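Local coordinates for Phosphoglucomutase/phosphomannomutase family protein (Burkholderia thailandensis, PDB 3UW2) that probably moves a phosphoryl group within hexose phosphates, as an intramolecular phosphotransferase of the phosphohexose mutase family, and carries a bound zinc ion, at residues R87-V96 / E166-V177; P282-V293 / P343-F354. One frame throughout, in Å; residues are numbered along the deposited sequence.

Contact 1 of 2, residues R87-V96 / E166-V177. With EDO (1,2-ethanediol), chain D.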
loop_
_atom_site.group_PDB
_atom_site.type_symbol
_atom_site.label_atom_id
_atom_site.label_comp_id
_atom_site.label_asym_id
_atom_site.label_seq_id
_atom_site.Cartn_x
_atom_site.Cartn_y
_atom_site.Cartn_z
ATOM N N ARG A 87 19.982 17.016 -8.098
ATOM C CA ARG A 87 20.902 18.187 -7.852
ATOM C C ARG A 87 21.277 18.961 -9.163
ATOM O O ARG A 87 21.405 20.203 -9.132
ATOM C CB ARG A 87 22.152 17.728 -7.124
ATOM C CG ARG A 87 21.863 17.075 -5.752
ATOM C CD ARG A 87 23.134 16.403 -5.203
ATOM N NE ARG A 87 24.228 17.386 -4.938
ATOM C CZ ARG A 87 25.501 17.047 -4.706
ATOM N NH1 ARG A 87 25.886 15.739 -4.632
ATOM N NH2 ARG A 87 26.386 18.026 -4.421
ATOM N N ALA A 88 21.502 18.244 -10.272
ATOM C CA ALA A 88 21.713 18.820 -11.648
ATOM C C ALA A 88 20.529 19.678 -12.114
ATOM O O ALA A 88 20.723 20.564 -12.923
ATOM C CB ALA A 88 21.977 17.699 -12.695
ATOM N N ALA A 89 19.300 19.356 -11.668
ATOM C CA ALA A 89 18.108 20.239 -11.863
ATOM C C ALA A 89 18.061 21.457 -10.936
ATOM O O ALA A 89 17.163 22.305 -11.085
ATOM C CB ALA A 89 16.780 19.445 -11.665
ATOM N N GLY A 90 18.965 21.541 -9.978
ATOM C CA GLY A 90 19.026 22.705 -9.065
ATOM C C GLY A 90 18.240 22.473 -7.757
ATOM O O GLY A 90 17.954 23.422 -7.039
ATOM N N VAL A 91 17.919 21.207 -7.425
ATOM C CA VAL A 91 17.124 20.846 -6.248
ATOM C C VAL A 91 18.044 20.306 -5.130
ATOM O O VAL A 91 18.887 19.505 -5.396
ATOM C CB VAL A 91 16.054 19.817 -6.716
ATOM C CG1 VAL A 91 15.448 19.067 -5.567
ATOM C CG2 VAL A 91 14.976 20.584 -7.508
ATOM N N ASP A 92 17.933 20.811 -3.897
ATOM C CA ASP A 92 18.672 20.223 -2.786
ATOM C C ASP A 92 18.166 18.823 -2.418
ATOM O O ASP A 92 16.960 18.589 -2.453
ATOM C CB ASP A 92 18.559 21.126 -1.578
ATOM C CG ASP A 92 19.154 22.511 -1.842
ATOM O OD1 ASP A 92 19.951 22.697 -2.815
ATOM O OD2 ASP A 92 18.775 23.410 -1.096
ATOM N N VAL A 93 19.068 17.911 -2.023
ATOM C CA VAL A 93 18.666 16.529 -1.706
ATOM C C VAL A 93 18.937 16.294 -0.227
ATOM O O VAL A 93 19.996 16.650 0.282
ATOM C CB VAL A 93 19.447 15.483 -2.542
ATOM C CG1 VAL A 93 19.202 14.030 -2.022
ATOM C CG2 VAL A 93 19.021 15.626 -4.006
ATOM N N VAL A 94 17.938 15.746 0.456
ATOM C CA VAL A 94 18.065 15.212 1.811
ATOM C C VAL A 94 17.930 13.703 1.747
ATOM O O VAL A 94 16.861 13.158 1.395
ATOM C CB VAL A 94 17.010 15.806 2.745
ATOM C CG1 VAL A 94 17.156 15.209 4.154
ATOM C CG2 VAL A 94 17.194 17.319 2.767
ATOM N N ASP A 95 19.031 13.033 2.044
ATOM C CA ASP A 95 19.098 11.595 1.896
ATOM C C ASP A 95 18.854 10.930 3.263
ATOM O O ASP A 95 19.673 11.060 4.151
ATOM C CB ASP A 95 20.461 11.202 1.276
ATOM C CG ASP A 95 20.525 9.748 0.894
ATOM O OD1 ASP A 95 19.663 8.936 1.334
ATOM O OD2 ASP A 95 21.469 9.400 0.157
ATOM N N VAL A 96 17.709 10.262 3.433
ATOM C CA VAL A 96 17.422 9.658 4.730
ATOM C C VAL A 96 17.890 8.188 4.795
ATOM O O VAL A 96 17.578 7.486 5.786
ATOM C CB VAL A 96 15.924 9.833 5.156
ATOM C CG1 VAL A 96 15.573 11.349 5.294
ATOM C CG2 VAL A 96 14.975 9.164 4.169
ATOM N N GLU A 166 15.209 21.660 -16.062
ATOM C CA GLU A 166 15.843 22.748 -15.368
ATOM C C GLU A 166 17.304 22.384 -15.069
ATOM O O GLU A 166 17.698 21.185 -15.135
ATOM C CB GLU A 166 15.076 23.093 -14.093
ATOM C CG GLU A 166 13.614 23.392 -14.353
ATOM C CD GLU A 166 13.413 24.717 -15.075
ATOM O OE1 GLU A 166 14.263 25.641 -14.947
ATOM O OE2 GLU A 166 12.413 24.820 -15.824
ATOM N N THR A 167 18.077 23.412 -14.711
ATOM C CA THR A 167 19.518 23.318 -14.487
ATOM C C THR A 167 19.883 24.064 -13.192
ATOM O O THR A 167 19.365 25.143 -12.896
ATOM C CB THR A 167 20.272 23.943 -15.674
ATOM O OG1 THR A 167 20.091 23.096 -16.822
ATOM C CG2 THR A 167 21.777 24.061 -15.370
ATOM N N GLY A 168 20.737 23.464 -12.384
ATOM C CA GLY A 168 21.266 24.165 -11.225
ATOM C C GLY A 168 22.276 23.227 -10.587
ATOM O O GLY A 168 22.770 22.264 -11.213
ATOM N N SER A 169 22.517 23.469 -9.314
ATOM C CA SER A 169 23.554 22.799 -8.594
ATOM C C SER A 169 23.058 22.626 -7.139
ATOM O O SER A 169 23.461 23.364 -6.235
ATOM C CB SER A 169 24.791 23.705 -8.684
ATOM O OG SER A 169 25.835 23.067 -8.033
ATOM N N GLY A 170 22.161 21.676 -6.901
ATOM C CA GLY A 170 21.623 21.528 -5.547
ATOM C C GLY A 170 22.615 20.933 -4.558
ATOM O O GLY A 170 23.595 20.319 -4.931
ATOM N N SER A 171 22.390 21.168 -3.281
ATOM C CA SER A 171 23.257 20.606 -2.239
ATOM C C SER A 171 22.826 19.157 -1.903
ATOM O O SER A 171 21.836 18.662 -2.445
ATOM C CB SER A 171 23.150 21.491 -0.981
ATOM O OG SER A 171 21.808 21.409 -0.463
ATOM N N TYR A 172 23.598 18.483 -1.038
ATOM C CA TYR A 172 23.298 17.094 -0.633
ATOM C C TYR A 172 23.601 16.997 0.827
ATOM O O TYR A 172 24.627 17.508 1.274
ATOM C CB TYR A 172 24.214 16.106 -1.371
ATOM C CG TYR A 172 24.096 14.659 -0.900
ATOM C CD1 TYR A 172 23.013 13.856 -1.354
ATOM C CD2 TYR A 172 25.087 14.065 -0.079
ATOM C CE1 TYR A 172 22.863 12.510 -0.976
ATOM C CE2 TYR A 172 24.966 12.722 0.315
ATOM C CZ TYR A 172 23.883 11.951 -0.162
ATOM O OH TYR A 172 23.707 10.655 0.225
ATOM N N GLU A 173 22.741 16.314 1.572
ATOM C CA GLU A 173 22.979 16.118 2.995
ATOM C C GLU A 173 22.368 14.796 3.364
ATOM O O GLU A 173 21.284 14.483 2.904
ATOM C CB GLU A 173 22.244 17.186 3.807
ATOM C CG GLU A 173 22.467 17.042 5.316
ATOM C CD GLU A 173 21.931 18.227 6.127
ATOM O OE1 GLU A 173 21.396 19.193 5.524
ATOM O OE2 GLU A 173 22.080 18.196 7.382
ATOM N N GLN A 174 23.047 14.040 4.220
ATOM C CA GLN A 174 22.477 12.808 4.817
ATOM C C GLN A 174 21.850 13.082 6.174
ATOM O O GLN A 174 22.380 13.866 6.961
ATOM C CB GLN A 174 23.540 11.709 4.884
ATOM C CG GLN A 174 23.873 11.195 3.470
ATOM C CD GLN A 174 25.017 10.192 3.501
ATOM O OE1 GLN A 174 25.785 10.195 4.428
ATOM N NE2 GLN A 174 25.157 9.382 2.460
ATOM N N TYR A 175 20.672 12.503 6.411
ATOM C CA TYR A 175 19.942 12.781 7.622
ATOM C C TYR A 175 19.246 11.526 8.106
ATOM O O TYR A 175 18.521 10.870 7.341
ATOM C CB TYR A 175 18.892 13.902 7.404
ATOM C CG TYR A 175 18.164 14.244 8.676
ATOM C CD1 TYR A 175 18.818 14.945 9.719
ATOM C CD2 TYR A 175 16.835 13.814 8.888
ATOM C CE1 TYR A 175 18.146 15.238 10.911
ATOM C CE2 TYR A 175 16.151 14.109 10.067
ATOM C CZ TYR A 175 16.808 14.821 11.082
ATOM O OH TYR A 175 16.147 15.113 12.256
ATOM N N ASP A 176 19.475 11.174 9.372
ATOM C CA ASP A 176 18.793 10.001 9.891
ATOM C C ASP A 176 17.527 10.447 10.627
ATOM O O ASP A 176 17.578 11.084 11.656
ATOM C CB ASP A 176 19.736 9.125 10.759
ATOM C CG ASP A 176 19.087 7.774 11.202
ATOM O OD1 ASP A 176 17.928 7.456 10.941
ATOM O OD2 ASP A 176 19.779 7.013 11.851
ATOM N N VAL A 177 16.398 10.044 10.090
ATOM C CA VAL A 177 15.053 10.411 10.581
ATOM C C VAL A 177 14.397 9.265 11.446
ATOM O O VAL A 177 13.266 9.405 11.978
ATOM C CB VAL A 177 14.161 10.742 9.360
ATOM C CG1 VAL A 177 13.614 9.470 8.738
ATOM C CG2 VAL A 177 12.994 11.631 9.773
HETATM C C1 EDO D . 25.355 12.559 -3.997
HETATM O O1 EDO D . 24.632 13.375 -4.996
HETATM C C2 EDO D . 24.672 11.183 -3.745
HETATM O O2 EDO D . 25.045 10.374 -4.883
HETATM O O HOH W 1 21.146 23.831 1.126
HETATM O O HOH W 2 20.881 19.292 0.911
HETATM O O HOH W 3 16.744 7.792 8.202
#
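Y172 OH donates to D95 OD2 at 2.6 Å. The hydroxyl comes in on the anti side of the carboxylate, whose plane stands 72° from the ring. Q174 NE2 donates to the same Y172 OH, so two bonds fix it.

R87 grips G170 at both ends. R87 NE gives an almost straight bond to G170 O (3.0 Å), which lies in the guanidinium plane although the donor sits above the carbonyl plane. G170 N returns a bond to R87 O. G90 N also donates to R87 O, from the opposite face, as part of the Schellman motif that ends helix 75-88. S171 N reaches D92 OD1 at 2.9 Å from above the carboxylate plane. D92 OD2 has a salt bridge to R119.

Strands 92-96 and 172-174 run parallel, so 172-174 extends the mixed sheet of domain I next to strand 92-98. V93 N bonds S171 O, E173 N bonds V93 O, D95 N bonds E173 O, and Y175 N bonds D95 O at 2.9 Å. On the far side of strand 92-98 lies strand 64-69.

With chi1 at 173° the Y172 ring swings away from its own N and lies along V93 and D95. V93 CG1 meets Y172 CD1 at 3.9 Å. Y172 CB lies over one guanidinium face of R87, and an ethanediol covers one face of the ring and accepts from R87 NH1. V94, on the face opposite V93 and D95, lays CG1 beside Y175 CB at 3.9 Å. G90 CA and G168 CA approach to 3.4 Å.

Contact 2 of 2, residues P282-V293 / P343-F354. With EDO (1,2-ethanediol), chain G.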
loop_
_atom_site.group_PDB
_atom_site.type_symbol
_atom_site.label_atom_id
_atom_site.label_comp_id
_atom_site.label_asym_id
_atom_site.label_seq_id
_atom_site.Cartn_x
_atom_site.Cartn_y
_atom_site.Cartn_z
ATOM N N PRO A 282 -7.251 -7.295 4.777
ATOM C CA PRO A 282 -7.303 -5.901 5.240
ATOM C C PRO A 282 -8.718 -5.312 5.242
ATOM O O PRO A 282 -8.920 -4.374 5.962
ATOM C CB PRO A 282 -6.401 -5.154 4.246
ATOM C CG PRO A 282 -5.419 -6.235 3.811
ATOM C CD PRO A 282 -6.165 -7.532 3.801
ATOM N N ASP A 283 -9.705 -5.831 4.489
ATOM C CA ASP A 283 -11.011 -5.232 4.691
ATOM C C ASP A 283 -11.536 -5.522 6.130
ATOM O O ASP A 283 -12.322 -4.694 6.669
ATOM C CB ASP A 283 -12.042 -5.619 3.611
ATOM C CG ASP A 283 -12.140 -7.093 3.391
ATOM O OD1 ASP A 283 -11.347 -7.881 4.008
ATOM O OD2 ASP A 283 -13.036 -7.463 2.574
ATOM N N ARG A 284 -11.147 -6.685 6.728
ATOM C CA ARG A 284 -11.573 -6.957 8.132
ATOM C C ARG A 284 -10.806 -6.130 9.136
ATOM O O ARG A 284 -11.374 -5.597 10.092
ATOM C CB ARG A 284 -11.505 -8.433 8.481
ATOM C CG ARG A 284 -12.573 -9.216 7.723
ATOM C CD ARG A 284 -12.280 -10.675 7.921
ATOM N NE ARG A 284 -12.956 -11.199 9.086
ATOM C CZ ARG A 284 -12.526 -12.270 9.739
ATOM N NH1 ARG A 284 -11.387 -12.864 9.382
ATOM N NH2 ARG A 284 -13.209 -12.742 10.761
ATOM N N GLN A 285 -9.505 -6.002 8.906
ATOM C CA GLN A 285 -8.693 -5.060 9.685
ATOM C C GLN A 285 -9.305 -3.640 9.741
ATOM O O GLN A 285 -9.273 -2.993 10.789
ATOM C CB GLN A 285 -7.295 -4.967 9.101
ATOM C CG GLN A 285 -6.450 -6.278 9.182
ATOM C CD GLN A 285 -5.052 -6.024 8.585
ATOM O OE1 GLN A 285 -4.373 -5.001 8.912
ATOM N NE2 GLN A 285 -4.648 -6.878 7.653
ATOM N N LEU A 286 -9.689 -3.119 8.597
ATOM C CA LEU A 286 -10.283 -1.778 8.504
ATOM C C LEU A 286 -11.556 -1.662 9.346
ATOM O O LEU A 286 -11.796 -0.605 9.928
ATOM C CB LEU A 286 -10.579 -1.383 7.043
ATOM C CG LEU A 286 -10.948 0.088 6.817
ATOM C CD1 LEU A 286 -9.735 0.953 7.134
ATOM C CD2 LEU A 286 -11.372 0.302 5.378
ATOM N N MET A 287 -12.381 -2.727 9.410
ATOM C CA MET A 287 -13.544 -2.675 10.333
ATOM C C MET A 287 -13.099 -2.381 11.778
ATOM O O MET A 287 -13.705 -1.574 12.485
ATOM C CB MET A 287 -14.406 -3.932 10.210
ATOM C CG MET A 287 -15.164 -3.924 8.870
ATOM S SD MET A 287 -16.405 -5.195 8.514
ATOM C CE MET A 287 -15.433 -6.633 8.061
ATOM N N LEU A 288 -11.984 -2.992 12.200
ATOM C CA LEU A 288 -11.604 -2.905 13.592
ATOM C C LEU A 288 -11.055 -1.494 13.858
ATOM O O LEU A 288 -11.300 -0.857 14.920
ATOM C CB LEU A 288 -10.544 -4.016 13.891
ATOM C CG LEU A 288 -10.034 -4.194 15.318
ATOM C CD1 LEU A 288 -11.078 -4.941 16.187
ATOM C CD2 LEU A 288 -8.665 -4.929 15.378
ATOM N N PHE A 289 -10.290 -1.004 12.891
ATOM C CA PHE A 289 -9.779 0.370 13.004
ATOM C C PHE A 289 -10.918 1.434 12.950
ATOM O O PHE A 289 -10.912 2.414 13.677
ATOM C CB PHE A 289 -8.791 0.598 11.836
ATOM C CG PHE A 289 -7.519 -0.177 11.988
ATOM C CD1 PHE A 289 -6.777 -0.076 13.196
ATOM C CD2 PHE A 289 -6.983 -0.884 10.900
ATOM C CE1 PHE A 289 -5.584 -0.786 13.356
ATOM C CE2 PHE A 289 -5.773 -1.596 11.056
ATOM C CZ PHE A 289 -5.087 -1.533 12.296
ATOM N N ALA A 290 -11.860 1.244 12.039
ATOM C CA ALA A 290 -12.963 2.182 11.847
ATOM C C ALA A 290 -13.744 2.247 13.147
ATOM O O ALA A 290 -14.208 3.315 13.539
ATOM C CB ALA A 290 -13.908 1.665 10.730
ATOM N N GLU A 291 -13.978 1.104 13.783
ATOM C CA GLU A 291 -14.716 1.146 15.020
ATOM C C GLU A 291 -14.000 2.041 16.038
ATOM O O GLU A 291 -14.614 2.922 16.649
ATOM C CB GLU A 291 -14.945 -0.268 15.555
ATOM C CG GLU A 291 -15.389 -0.358 17.019
ATOM C CD GLU A 291 -15.682 -1.816 17.429
ATOM O OE1 GLU A 291 -14.903 -2.747 17.062
ATOM O OE2 GLU A 291 -16.712 -2.021 18.101
ATOM N N GLU A 292 -12.726 1.817 16.246
ATOM C CA GLU A 292 -11.991 2.622 17.230
ATOM C C GLU A 292 -11.919 4.137 16.803
ATOM O O GLU A 292 -12.169 5.048 17.608
ATOM C CB GLU A 292 -10.588 2.027 17.403
ATOM C CG GLU A 292 -9.830 2.597 18.601
ATOM C CD GLU A 292 -9.398 4.046 18.422
ATOM O OE1 GLU A 292 -9.025 4.424 17.289
ATOM O OE2 GLU A 292 -9.462 4.826 19.415
ATOM N N VAL A 293 -11.620 4.395 15.523
ATOM C CA VAL A 293 -11.541 5.783 15.024
ATOM C C VAL A 293 -12.887 6.483 15.157
ATOM O O VAL A 293 -12.955 7.609 15.624
ATOM C CB VAL A 293 -10.996 5.798 13.569
ATOM C CG1 VAL A 293 -11.178 7.136 12.813
ATOM C CG2 VAL A 293 -9.557 5.333 13.565
ATOM N N PRO A 343 -10.834 10.593 8.297
ATOM C CA PRO A 343 -9.787 10.204 9.232
ATOM C C PRO A 343 -9.064 8.879 8.872
ATOM O O PRO A 343 -7.982 8.654 9.393
ATOM C CB PRO A 343 -10.526 10.128 10.586
ATOM C CG PRO A 343 -11.888 9.581 10.152
ATOM C CD PRO A 343 -12.176 10.438 8.897
ATOM N N LEU A 344 -9.626 8.031 7.994
ATOM C CA LEU A 344 -9.090 6.669 7.784
ATOM C C LEU A 344 -9.539 6.132 6.400
ATOM O O LEU A 344 -10.700 6.398 6.003
ATOM C CB LEU A 344 -9.755 5.715 8.809
ATOM C CG LEU A 344 -9.341 4.246 8.822
ATOM C CD1 LEU A 344 -7.830 4.096 9.150
ATOM C CD2 LEU A 344 -10.233 3.490 9.851
ATOM N N ALA A 345 -8.643 5.437 5.689
ATOM C CA ALA A 345 -9.002 4.648 4.429
ATOM C C ALA A 345 -8.242 3.344 4.455
ATOM O O ALA A 345 -7.218 3.259 5.108
ATOM C CB ALA A 345 -8.631 5.397 3.185
ATOM N N GLY A 346 -8.702 2.335 3.720
ATOM C CA GLY A 346 -7.894 1.137 3.588
ATOM C C GLY A 346 -8.311 0.485 2.276
ATOM O O GLY A 346 -9.413 0.764 1.780
ATOM N N GLU A 347 -7.422 -0.315 1.682
ATOM C CA GLU A 347 -7.768 -1.066 0.489
ATOM C C GLU A 347 -7.510 -2.525 0.702
ATOM O O GLU A 347 -6.678 -2.906 1.529
ATOM C CB GLU A 347 -6.900 -0.672 -0.663
ATOM C CG GLU A 347 -6.689 0.798 -0.908
ATOM C CD GLU A 347 -5.525 0.929 -1.874
ATOM O OE1 GLU A 347 -4.373 0.977 -1.403
ATOM O OE2 GLU A 347 -5.764 0.895 -3.098
ATOM N N MET A 348 -8.214 -3.343 -0.065
ATOM C CA MET A 348 -8.096 -4.792 0.041
ATOM C C MET A 348 -6.613 -5.253 -0.009
ATOM O O MET A 348 -6.158 -6.014 0.870
ATOM C CB MET A 348 -8.957 -5.446 -1.051
ATOM C CG MET A 348 -9.264 -6.906 -0.804
ATOM S SD MET A 348 -9.809 -7.076 0.912
ATOM C CE MET A 348 -9.962 -8.857 0.918
ATOM N N SER A 349 -5.862 -4.731 -0.981
ATOM C CA SER A 349 -4.386 -4.955 -1.093
ATOM C C SER A 349 -3.538 -4.721 0.160
ATOM O O SER A 349 -2.378 -5.090 0.175
ATOM C CB SER A 349 -3.814 -4.071 -2.166
ATOM O OG SER A 349 -3.738 -2.774 -1.601
ATOM N N GLY A 350 -4.092 -4.115 1.203
ATOM C CA GLY A 350 -3.411 -4.016 2.488
ATOM C C GLY A 350 -2.672 -2.703 2.785
ATOM O O GLY A 350 -1.777 -2.642 3.674
ATOM N N HIS A 351 -2.974 -1.654 2.028
ATOM C CA HIS A 351 -2.439 -0.346 2.436
ATOM C C HIS A 351 -3.482 0.270 3.310
ATOM O O HIS A 351 -4.657 0.300 2.925
ATOM C CB HIS A 351 -2.198 0.572 1.239
ATOM C CG HIS A 351 -1.158 0.070 0.239
ATOM N ND1 HIS A 351 0.083 0.591 0.150
ATOM C CD2 HIS A 351 -1.248 -0.888 -0.787
ATOM C CE1 HIS A 351 0.772 0.003 -0.859
ATOM N NE2 HIS A 351 -0.043 -0.908 -1.429
ATOM N N VAL A 352 -3.090 0.818 4.460
ATOM C CA VAL A 352 -4.051 1.382 5.395
ATOM C C VAL A 352 -3.567 2.794 5.702
ATOM O O VAL A 352 -2.363 2.998 6.025
ATOM C CB VAL A 352 -4.170 0.509 6.683
ATOM C CG1 VAL A 352 -5.233 1.076 7.640
ATOM C CG2 VAL A 352 -4.587 -0.922 6.336
ATOM N N PHE A 353 -4.470 3.773 5.587
ATOM C CA PHE A 353 -4.045 5.156 5.659
ATOM C C PHE A 353 -4.709 5.802 6.876
ATOM O O PHE A 353 -5.926 6.061 6.854
ATOM C CB PHE A 353 -4.480 5.923 4.399
ATOM C CG PHE A 353 -4.071 5.303 3.078
ATOM C CD1 PHE A 353 -4.689 4.142 2.598
ATOM C CD2 PHE A 353 -3.139 5.955 2.251
ATOM C CE1 PHE A 353 -4.355 3.627 1.316
ATOM C CE2 PHE A 353 -2.801 5.444 0.987
ATOM C CZ PHE A 353 -3.414 4.283 0.526
ATOM N N PHE A 354 -3.926 6.118 7.913
ATOM C CA PHE A 354 -4.424 6.871 9.092
ATOM C C PHE A 354 -4.108 8.354 8.908
ATOM O O PHE A 354 -2.936 8.697 8.820
ATOM C CB PHE A 354 -3.715 6.420 10.398
ATOM C CG PHE A 354 -4.084 5.018 10.832
ATOM C CD1 PHE A 354 -5.199 4.805 11.664
ATOM C CD2 PHE A 354 -3.372 3.891 10.318
ATOM C CE1 PHE A 354 -5.571 3.495 12.041
ATOM C CE2 PHE A 354 -3.746 2.608 10.720
ATOM C CZ PHE A 354 -4.833 2.415 11.565
HETATM C C1 EDO G . -13.687 -8.965 -0.443
HETATM O O1 EDO G . -13.389 -9.511 0.848
HETATM C C2 EDO G . -13.812 -10.091 -1.473
HETATM O O2 EDO G . -12.496 -10.627 -1.588
#
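F289 and F354 form a T-shaped pair. F354 turns its edge to one face of F289, with the planes at 85° and the centroids 5.0 Å apart. F354 CZ sits over the centre of that face, and its closest approach is to F289 CD1 at 3.6 Å. One face of F354 is covered near its rim by L344 CD1 of its own segment.

This is helix-on-sheet packing in an alpha/beta/alpha domain, domain III of the family. Helix 282-293 runs nearly antiparallel to strand 344-346, at 169°. Strand 352-354, paired antiparallel with 344-346, is an outermost strand of the sheet. Helix 330-340 covers the other side, against A345 and F353. No hydrogen bond joins the two segments.

L344 carries the middle. Its CD2 enters the helix surface between F289, A290 and V293. L344 CD2 lies 3.5 Å from A290 N. L286 and L344 run alongside one another in opposing senses, with L286 CD1 3.7 Å from L344 CG. L286 CD2 lies against the backbone of G346, which has no side chain to obstruct it. Farther along, V293 CG1 touches P343 CG at 3.7 Å.

At the start of the helix, P282 faces the type I turn E347-G350, with G350 about 8 Å from the side chains of the zinc-binding D264 and D268. M348 bends at chi2 (47°) and brings SD to D283 CG. D283 OD2 accepts from T309 N and an ethanediol hydroxyl. P282 CG is pressed against the turn, 3.3 Å from G350 CA.

Contact 1 lies at the edge of the molecule and contact 2 near its middle; their centres are about 35 Å apart, on opposite sides of the chain's centre. They share no helix or strand. Contact 1 joins strand to strand within one sheet, so backbone hydrogen bonds dominate and charged side chains and waters take part. Contact 2 sets a helix on the face of another sheet. It is a buried contact held by aliphatic and aromatic side chains. Each belongs to a different alpha/beta/alpha domain. Contact 1 is away from the annotated sites, while the side chain of S349 in contact 2 is about 9 Å from the zinc ion.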